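Local coordinates for protein alcohol dehydrogenase (Aeropyrum pernix, PDB 1H2B) that probably oxidises alcohols with NAD+ as a zinc-containing alcohol dehydrogenase that binds zinc and the dinucleotide, at residues B[175-180]-B[200-205]. Numbering follows the deposited sequence.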
loop_
_atom_site.group_PDB
_atom_site.type_symbol
_atom_site.label_atom_id
_atom_site.label_comp_id
_atom_site.label_asym_id
_atom_site.label_seq_id
_atom_site.Cartn_x
_atom_site.Cartn_y
_atom_site.Cartn_z
ATOM N N ARG B 175 -4.302 15.565 -4.949
ATOM C CA ARG B 175 -3.307 14.776 -4.216
ATOM C C ARG B 175 -3.747 14.532 -2.792
ATOM O O ARG B 175 -3.599 13.412 -2.262
ATOM C CB ARG B 175 -1.937 15.443 -4.231
ATOM C CG ARG B 175 -0.854 14.598 -3.537
ATOM C CD ARG B 175 0.476 15.274 -3.714
ATOM N NE ARG B 175 1.625 14.657 -3.064
ATOM C CZ ARG B 175 2.502 13.864 -3.658
ATOM N NH1 ARG B 175 2.343 13.480 -4.917
ATOM N NH2 ARG B 175 3.558 13.433 -2.995
ATOM N N ALA B 176 -4.316 15.555 -2.147
ATOM C CA ALA B 176 -4.761 15.373 -0.783
ATOM C C ALA B 176 -5.895 14.370 -0.682
ATOM O O ALA B 176 -5.949 13.601 0.265
ATOM C CB ALA B 176 -5.177 16.772 -0.204
ATOM N N VAL B 177 -6.828 14.400 -1.645
ATOM C CA VAL B 177 -7.945 13.440 -1.631
ATOM C C VAL B 177 -7.431 12.036 -1.916
ATOM O O VAL B 177 -7.946 11.070 -1.326
ATOM C CB VAL B 177 -9.073 13.894 -2.589
ATOM C CG1 VAL B 177 -10.059 12.718 -2.846
ATOM C CG2 VAL B 177 -9.803 15.142 -1.992
ATOM N N LYS B 178 -6.449 11.897 -2.803
ATOM C CA LYS B 178 -5.781 10.574 -2.973
ATOM C C LYS B 178 -5.243 10.065 -1.665
ATOM O O LYS B 178 -5.448 8.879 -1.322
ATOM C CB LYS B 178 -4.649 10.660 -3.984
ATOM C CG LYS B 178 -5.129 10.924 -5.381
ATOM C CD LYS B 178 -4.065 10.508 -6.399
ATOM C CE LYS B 178 -4.667 9.653 -7.480
ATOM N NZ LYS B 178 -3.720 8.827 -8.317
ATOM N N LYS B 179 -4.561 10.917 -0.891
ATOM C CA LYS B 179 -4.106 10.494 0.430
ATOM C C LYS B 179 -5.291 10.042 1.298
ATOM O O LYS B 179 -5.275 8.954 1.887
ATOM C CB LYS B 179 -3.361 11.627 1.172
ATOM C CG LYS B 179 -1.996 11.993 0.608
ATOM C CD LYS B 179 -1.430 13.054 1.528
ATOM C CE LYS B 179 0.043 13.277 1.270
ATOM N NZ LYS B 179 0.267 13.738 -0.105
ATOM N N ALA B 180 -6.360 10.830 1.313
ATOM C CA ALA B 180 -7.534 10.532 2.130
ATOM C C ALA B 180 -8.132 9.187 1.761
ATOM O O ALA B 180 -8.535 8.440 2.666
ATOM C CB ALA B 180 -8.587 11.638 1.975
ATOM N N HIS B 200 -13.645 23.700 -2.170
ATOM C CA HIS B 200 -14.844 23.391 -2.945
ATOM C C HIS B 200 -14.550 22.372 -4.028
ATOM O O HIS B 200 -15.410 21.556 -4.385
ATOM C CB HIS B 200 -15.499 24.672 -3.473
ATOM C CG HIS B 200 -14.993 25.095 -4.815
ATOM N ND1 HIS B 200 -13.814 25.775 -4.971
ATOM C CD2 HIS B 200 -15.534 24.972 -6.060
ATOM C CE1 HIS B 200 -13.620 26.029 -6.256
ATOM N NE2 HIS B 200 -14.658 25.567 -6.939
ATOM N N ILE B 201 -13.293 22.328 -4.496
ATOM C CA ILE B 201 -12.882 21.267 -5.392
ATOM C C ILE B 201 -12.777 19.972 -4.636
ATOM O O ILE B 201 -13.243 18.928 -5.090
ATOM C CB ILE B 201 -11.540 21.628 -6.097
ATOM C CG1 ILE B 201 -11.748 22.940 -6.884
ATOM C CG2 ILE B 201 -11.131 20.501 -7.046
ATOM C CD1 ILE B 201 -10.460 23.482 -7.557
ATOM N N ALA B 202 -12.195 20.026 -3.431
ATOM C CA ALA B 202 -12.055 18.799 -2.638
ATOM C C ALA B 202 -13.414 18.156 -2.324
ATOM O O ALA B 202 -13.515 16.936 -2.331
ATOM C CB ALA B 202 -11.270 19.066 -1.352
ATOM N N VAL B 203 -14.450 18.965 -2.082
ATOM C CA VAL B 203 -15.786 18.379 -1.833
ATOM C C VAL B 203 -16.188 17.503 -3.010
ATOM O O VAL B 203 -16.612 16.356 -2.812
ATOM C CB VAL B 203 -16.880 19.475 -1.616
ATOM C CG1 VAL B 203 -18.328 18.842 -1.617
ATOM C CG2 VAL B 203 -16.632 20.241 -0.318
ATOM N N GLN B 204 -16.047 18.031 -4.228
ATOM C CA GLN B 204 -16.390 17.273 -5.424
ATOM C C GLN B 204 -15.529 16.027 -5.571
ATOM O O GLN B 204 -16.009 14.952 -5.898
ATOM C CB GLN B 204 -16.206 18.126 -6.682
ATOM C CG GLN B 204 -17.054 19.373 -6.698
ATOM C CD GLN B 204 -16.714 20.242 -7.882
ATOM O OE1 GLN B 204 -16.927 19.828 -9.046
ATOM N NE2 GLN B 204 -16.122 21.408 -7.621
ATOM N N LEU B 205 -14.240 16.169 -5.333
ATOM C CA LEU B 205 -13.369 15.031 -5.489
ATOM C C LEU B 205 -13.618 13.925 -4.470
ATOM O O LEU B 205 -13.478 12.778 -4.819
ATOM C CB LEU B 205 -11.900 15.491 -5.429
ATOM C CG LEU B 205 -11.480 16.391 -6.584
ATOM C CD1 LEU B 205 -10.046 16.879 -6.349
ATOM C CD2 LEU B 205 -11.508 15.611 -7.888
#
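V177, on helix 166-181, faces A202 and L205, on helix 197-209, and the two helical backbones come nearest at V177 and A202, whose CA atoms lie 6.8 Å apart. Both helices pack beside the six-stranded parallel sheet of the Rossmann-type coenzyme domain; the glycine-rich pattern runs from the turn after strand 189-193 (G194, G196) into the first turn of helix 197-209 (G199), as expected of a dinucleotide-binding beta-alpha unit. No hydrogen bond links the segments, and the contact rests on one valine set against a single turn of the partner helix.

V177 points toward that turn and divides its two methyls over it. CG2, beside the backbone N and anti to the carbonyl carbon, rests on two side chains, 4.0 Å from L205 CB and 4.2 Å from A202 CB, with A202 O also close by. The other branch, CG1, is anti to the backbone N (chi1 165°), which carries it to the main chain of L205. L205 meets the valine through CB, at the root of its side chain; the L205 side chain also packs on A173, Y174 and on L318 and L321 of helix 312-323. A202 presents just its CB methyl, and it also touches A173 and F261. V177 also packs on M259 of strand 255-260, which joins this helix to the parallel sheet.

The A202 side chain is about 9 Å from the bound dinucleotide at their nearest atoms. On the first helix, R175 and K179 both form salt bridges to E301 of a second subunit, so this helix also takes part in assembly. Back at the valine, V177 CG1 stops 3.9 Å from the carbonyl oxygen L205 O.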